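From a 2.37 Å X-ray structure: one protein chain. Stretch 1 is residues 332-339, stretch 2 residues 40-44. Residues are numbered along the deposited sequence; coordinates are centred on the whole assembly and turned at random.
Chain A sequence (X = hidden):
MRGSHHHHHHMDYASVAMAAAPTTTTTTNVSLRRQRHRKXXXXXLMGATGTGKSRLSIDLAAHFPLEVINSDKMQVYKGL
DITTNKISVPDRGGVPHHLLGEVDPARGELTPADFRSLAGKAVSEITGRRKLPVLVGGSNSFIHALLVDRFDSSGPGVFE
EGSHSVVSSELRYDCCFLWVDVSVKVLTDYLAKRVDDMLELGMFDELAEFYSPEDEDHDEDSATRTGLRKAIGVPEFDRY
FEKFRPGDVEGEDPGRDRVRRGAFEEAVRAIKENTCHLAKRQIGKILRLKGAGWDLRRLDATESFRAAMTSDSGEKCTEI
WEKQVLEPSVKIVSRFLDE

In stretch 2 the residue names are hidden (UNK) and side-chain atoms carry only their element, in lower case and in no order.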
ATOM      1  N   ILE A 332     -13.121 -15.816  10.984  1.00 28.17           N
ATOM      2  CA  ILE A 332     -12.066 -16.604  10.374  1.00 26.63           C
ATOM      3  C   ILE A 332     -10.821 -16.600  11.282  1.00 26.62           C
ATOM      4  O   ILE A 332     -10.278 -17.635  11.560  1.00 25.95           O
ATOM      5  CB  ILE A 332     -11.691 -16.030   8.972  1.00 26.31           C
ATOM      6  CG1 ILE A 332     -12.859 -16.185   8.002  1.00 26.12           C
ATOM      7  CG2 ILE A 332     -10.428 -16.709   8.407  1.00 26.32           C
ATOM      8  CD1 ILE A 332     -12.674 -15.366   6.669  1.00 19.86           C
ATOM      9  N   VAL A 333     -10.389 -15.434  11.762  1.00 27.31           N
ATOM     10  CA  VAL A 333      -9.162 -15.362  12.565  1.00 28.05           C
ATOM     11  C   VAL A 333      -9.334 -16.125  13.847  1.00 28.51           C
ATOM     12  O   VAL A 333      -8.483 -16.879  14.270  1.00 29.84           O
ATOM     13  CB  VAL A 333      -8.802 -13.919  12.860  1.00 26.88           C
ATOM     14  CG1 VAL A 333      -7.760 -13.851  13.937  1.00 24.78           C
ATOM     15  CG2 VAL A 333      -8.353 -13.264  11.615  1.00 26.12           C
ATOM     16  N   SER A 334     -10.475 -15.910  14.450  1.00 30.23           N
ATOM     17  CA  SER A 334     -10.870 -16.601  15.648  1.00 30.46           C
ATOM     18  C   SER A 334     -10.706 -18.120  15.469  1.00 31.58           C
ATOM     19  O   SER A 334     -10.155 -18.800  16.325  1.00 31.24           O
ATOM     20  CB  SER A 334     -12.320 -16.263  15.913  1.00 30.11           C
ATOM     21  OG  SER A 334     -12.578 -16.334  17.276  1.00 34.69           O
ATOM     22  N   ARG A 335     -11.163 -18.671  14.354  1.00 31.98           N
ATOM     23  CA  ARG A 335     -11.005 -20.104  14.204  1.00 32.59           C
ATOM     24  C   ARG A 335      -9.568 -20.551  13.926  1.00 34.01           C
ATOM     25  O   ARG A 335      -9.179 -21.677  14.249  1.00 34.76           O
ATOM     26  CB  ARG A 335     -11.941 -20.592  13.123  1.00 31.92           C
ATOM     27  CG  ARG A 335     -13.384 -20.348  13.501  1.00 34.00           C
ATOM     28  CD  ARG A 335     -14.251 -20.540  12.285  1.00 33.27           C
ATOM     29  NE  ARG A 335     -15.646 -20.240  12.526  1.00 34.03           N
ATOM     30  CZ  ARG A 335     -16.482 -19.928  11.545  1.00 36.02           C
ATOM     31  NH1 ARG A 335     -16.002 -19.881  10.299  1.00 35.96           N
ATOM     32  NH2 ARG A 335     -17.785 -19.683  11.798  1.00 35.23           N
ATOM     33  N   PHE A 336      -8.802 -19.654  13.325  1.00 33.38           N
ATOM     34  CA  PHE A 336      -7.411 -19.860  12.964  1.00 34.54           C
ATOM     35  C   PHE A 336      -6.573 -19.825  14.253  1.00 38.28           C
ATOM     36  O   PHE A 336      -5.549 -20.512  14.368  1.00 38.99           O
ATOM     37  CB  PHE A 336      -6.975 -18.718  12.038  1.00 30.89           C
ATOM     38  CG  PHE A 336      -5.491 -18.628  11.816  1.00 28.99           C
ATOM     39  CD1 PHE A 336      -4.798 -19.663  11.188  1.00 25.82           C
ATOM     40  CD2 PHE A 336      -4.792 -17.459  12.149  1.00 28.10           C
ATOM     41  CE1 PHE A 336      -3.438 -19.554  10.879  1.00 23.12           C
ATOM     42  CE2 PHE A 336      -3.403 -17.327  11.842  1.00 24.47           C
ATOM     43  CZ  PHE A 336      -2.737 -18.383  11.204  1.00 23.68           C
ATOM     44  N   LEU A 337      -6.988 -19.024  15.228  1.00 39.45           N
ATOM     45  CA  LEU A 337      -6.216 -18.961  16.450  1.00 42.59           C
ATOM     46  C   LEU A 337      -6.399 -20.169  17.371  1.00 46.42           C
ATOM     47  O   LEU A 337      -5.560 -20.451  18.245  1.00 45.78           O
ATOM     48  CB  LEU A 337      -6.517 -17.670  17.176  1.00 39.58           C
ATOM     49  CG  LEU A 337      -5.963 -16.506  16.378  1.00 38.60           C
ATOM     50  CD1 LEU A 337      -6.146 -15.224  17.155  1.00 37.70           C
ATOM     51  CD2 LEU A 337      -4.490 -16.752  16.080  1.00 39.11           C
ATOM     52  N   ASP A 338      -7.491 -20.887  17.162  1.00 51.24           N
ATOM     53  CA  ASP A 338      -7.758 -22.072  17.945  1.00 56.89           C
ATOM     54  C   ASP A 338      -6.937 -23.259  17.451  1.00 60.09           C
ATOM     55  O   ASP A 338      -5.910 -23.612  18.054  1.00 61.62           O
ATOM     56  CB  ASP A 338      -9.237 -22.398  17.889  1.00 58.79           C
ATOM     57  CG  ASP A 338      -9.967 -21.872  19.078  1.00 62.29           C
ATOM     58  OD1 ASP A 338     -10.036 -22.598  20.109  1.00 64.16           O
ATOM     59  OD2 ASP A 338     -10.450 -20.717  18.992  1.00 64.31           O
ATOM     60  N   GLU A 339      -7.368 -23.883  16.360  1.00 62.23           N
ATOM     61  CA  GLU A 339      -6.621 -25.030  15.879  1.00 64.89           C
ATOM     62  C   GLU A 339      -5.513 -24.570  14.960  1.00 65.68           C
ATOM     63  O   GLU A 339      -4.337 -24.585  15.397  1.00 65.83           O
ATOM     64  CB  GLU A 339      -7.531 -26.019  15.140  1.00 66.19           C
ATOM     65  CG  GLU A 339      -8.555 -26.758  16.018  1.00 68.49           C
ATOM     66  CD  GLU A 339      -9.778 -25.907  16.382  1.00 69.50           C
ATOM     67  OE1 GLU A 339      -9.663 -25.016  17.253  1.00 69.86           O
ATOM     68  OE2 GLU A 339     -10.856 -26.129  15.785  1.00 69.80           O
ATOM     69  OXT GLU A 339      -5.846 -24.189  13.815  1.00 67.73           O
ATOM     70  N   UNK A  40       5.119 -21.289  13.288  1.00 38.41           N
ATOM     71  CA  UNK A  40       4.400 -20.085  13.701  1.00 36.85           C
ATOM     72  C   UNK A  40       3.277 -19.602  12.816  1.00 33.74           C
ATOM     73  O   UNK A  40       3.386 -19.611  11.569  1.00 32.70           O
ATOM     74  o   UNK A  40       8.271 -18.201  15.974  1.00 49.34           O
ATOM     75  c   UNK A  40       6.470 -19.332  14.884  1.00 43.12           C
ATOM     76  c   UNK A  40       7.722 -18.450  14.850  1.00 47.10           C
ATOM     77  o   UNK A  40       8.169 -18.047  13.726  1.00 45.46           O
ATOM     78  c   UNK A  40       5.398 -18.937  13.905  1.00 38.59           C
ATOM     79  N   UNK A  41       2.213 -19.153  13.501  1.00 30.89           N
ATOM     80  CA  UNK A  41       1.007 -18.630  12.890  1.00 28.18           C
ATOM     81  C   UNK A  41       1.198 -17.190  12.460  1.00 26.88           C
ATOM     82  O   UNK A  41       1.732 -16.358  13.216  1.00 25.98           O
ATOM     83  c   UNK A  41      -1.835 -20.217  15.126  1.00 34.50           C
ATOM     84  c   UNK A  41      -0.600 -20.179  14.161  1.00 32.39           C
ATOM     85  c   UNK A  41      -2.470 -21.645  15.293  1.00 35.13           C
ATOM     86  n   UNK A  41      -3.246 -22.087  14.074  1.00 34.75           N
ATOM     87  c   UNK A  41      -0.169 -18.730  13.837  1.00 29.41           C
ATOM     88  N   UNK A  42       0.790 -16.932  11.224  1.00 22.42           N
ATOM     89  CA  UNK A  42       0.885 -15.632  10.655  1.00 22.32           C
ATOM     90  C   UNK A  42      -0.358 -15.264   9.859  1.00 21.08           C
ATOM     91  O   UNK A  42      -0.770 -15.966   8.950  1.00 20.04           O
ATOM     92  c   UNK A  42       2.239 -14.196   8.976  1.00 23.62           C
ATOM     93  c   UNK A  42       2.128 -15.525   9.757  1.00 23.37           C
ATOM     94  c   UNK A  42       2.535 -12.973   9.896  1.00 20.86           C
ATOM     95  c   UNK A  42       3.273 -14.395   7.905  1.00 21.20           C
ATOM     96  N   UNK A  43      -0.964 -14.150  10.218  1.00 20.74           N
ATOM     97  CA  UNK A  43      -2.136 -13.700   9.501  1.00 19.69           C
ATOM     98  C   UNK A  43      -1.639 -12.837   8.356  1.00 18.02           C
ATOM     99  O   UNK A  43      -0.756 -11.989   8.558  1.00 19.41           O
ATOM    100  c   UNK A  43      -4.364 -12.390   9.881  1.00 17.87           C
ATOM    101  c   UNK A  43      -5.198 -13.560   9.275  1.00 16.88           C
ATOM    102  c   UNK A  43      -3.035 -12.896  10.426  1.00 19.34           C
ATOM    103  c   UNK A  43      -5.084 -11.713  11.050  1.00 15.75           C
ATOM    104  N   UNK A  44      -2.180 -13.063   7.168  1.00 15.89           N
ATOM    105  CA  UNK A  44      -1.762 -12.308   6.007  1.00 16.88           C
ATOM    106  C   UNK A  44      -2.930 -11.558   5.395  1.00 18.25           C
ATOM    107  O   UNK A  44      -3.898 -12.148   5.003  1.00 19.49           O
ATOM    108  c   UNK A  44      -1.114 -13.253   4.962  1.00 17.03           C
ATOM    109  c   UNK A  44       0.039 -14.007   5.624  1.00 14.57           C
ATOM    110  c   UNK A  44      -0.665 -12.452   3.704  1.00 13.78           C
TER

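Position 40 precedes the strand and carries five side-chain atoms, three carbons and two oxygens. The carbons run in a row, and both oxygens sit on the last of them, which makes a carboxylate at the end of a two-methylene arm. The side chain lies out of reach of stretch 1 and makes no contact with it. Three carbons, the third bearing the two oxygens, identify Glu40; a glutamine would carry a nitrogen in place of one oxygen.

At position 41 the strand begins. Its side chain has four carbons in an unbranched row ending in a nitrogen, and the CA-to-CB bond points toward the helix. The terminal nitrogen lies 2.8 Å from Phe336 O and 3.0 Å from Glu339 O, while CB is 3.7 Å from Phe336 CZ. A long aliphatic arm with an amine at its tip, placed among carbonyl and carboxylate oxygens, is that of Lys41.

Position 42 has four side-chain carbons, forked at the second, and no heteroatom. Here CB points away from the helix, as expected for the next residue of a strand, and the side chain stays clear of stretch 1. Contact is left to the backbone, whose N lies 3.8 Å from Phe336 CZ, at the edge of the ring. The fork after a single methylene defines Leu42.

Position 43 repeats the pattern: four carbons, again forked at the second. CB points sideways, yet one of the terminal methyls reaches to 3.7 Å from Val333 CG2, and the backbone N lies 4.3 Å from Phe336 CE2. The residue is Leu43.

At position 44 three carbons remain, two of them attached directly to CB. This branching at CB gives Val44, which is buried but makes no contact with stretch 1.

The helix and the strand run nearly antiparallel, at 166°, with their axes 10.0 Å apart at closest approach. The CA atoms of Val333 and Leu43 pair across the contact (7.8 Å), as do those of Leu337 and Lys41 (8.1 Å), one helical turn further on. At the first of these levels the contact is apolar. Between them Phe336 projects toward the strand, its ring meeting the backbone of Leu42 with its edge and offering one face to Lys41 CD. The methylenes of Lys41 thus pass over the aromatic ring, and NZ stands 4.5 Å from the centroid of the Phe336 ring, 30° off the normal, in an off-centre cation-pi interaction.

Beyond the ring, the amine meets the end of the chain. Lys41 NZ donates hydrogen bonds to Phe336 O and to Glu339 O, and a weak one to Glu339 OXT (3.4 Å), the last being part of a salt bridge. The acceptor on Glu339 is the C-terminal carboxylate; its own side chain points away at CB and is not involved. One lysine thereby joins a helical carbonyl to the terminal carboxylate, although Glu339 is poorly ordered. The contact is small, 329 Å² in all, and combines a modest apolar patch with a polar grip at the C-terminus.

Stretch 2, residues 40-44: EKLLV
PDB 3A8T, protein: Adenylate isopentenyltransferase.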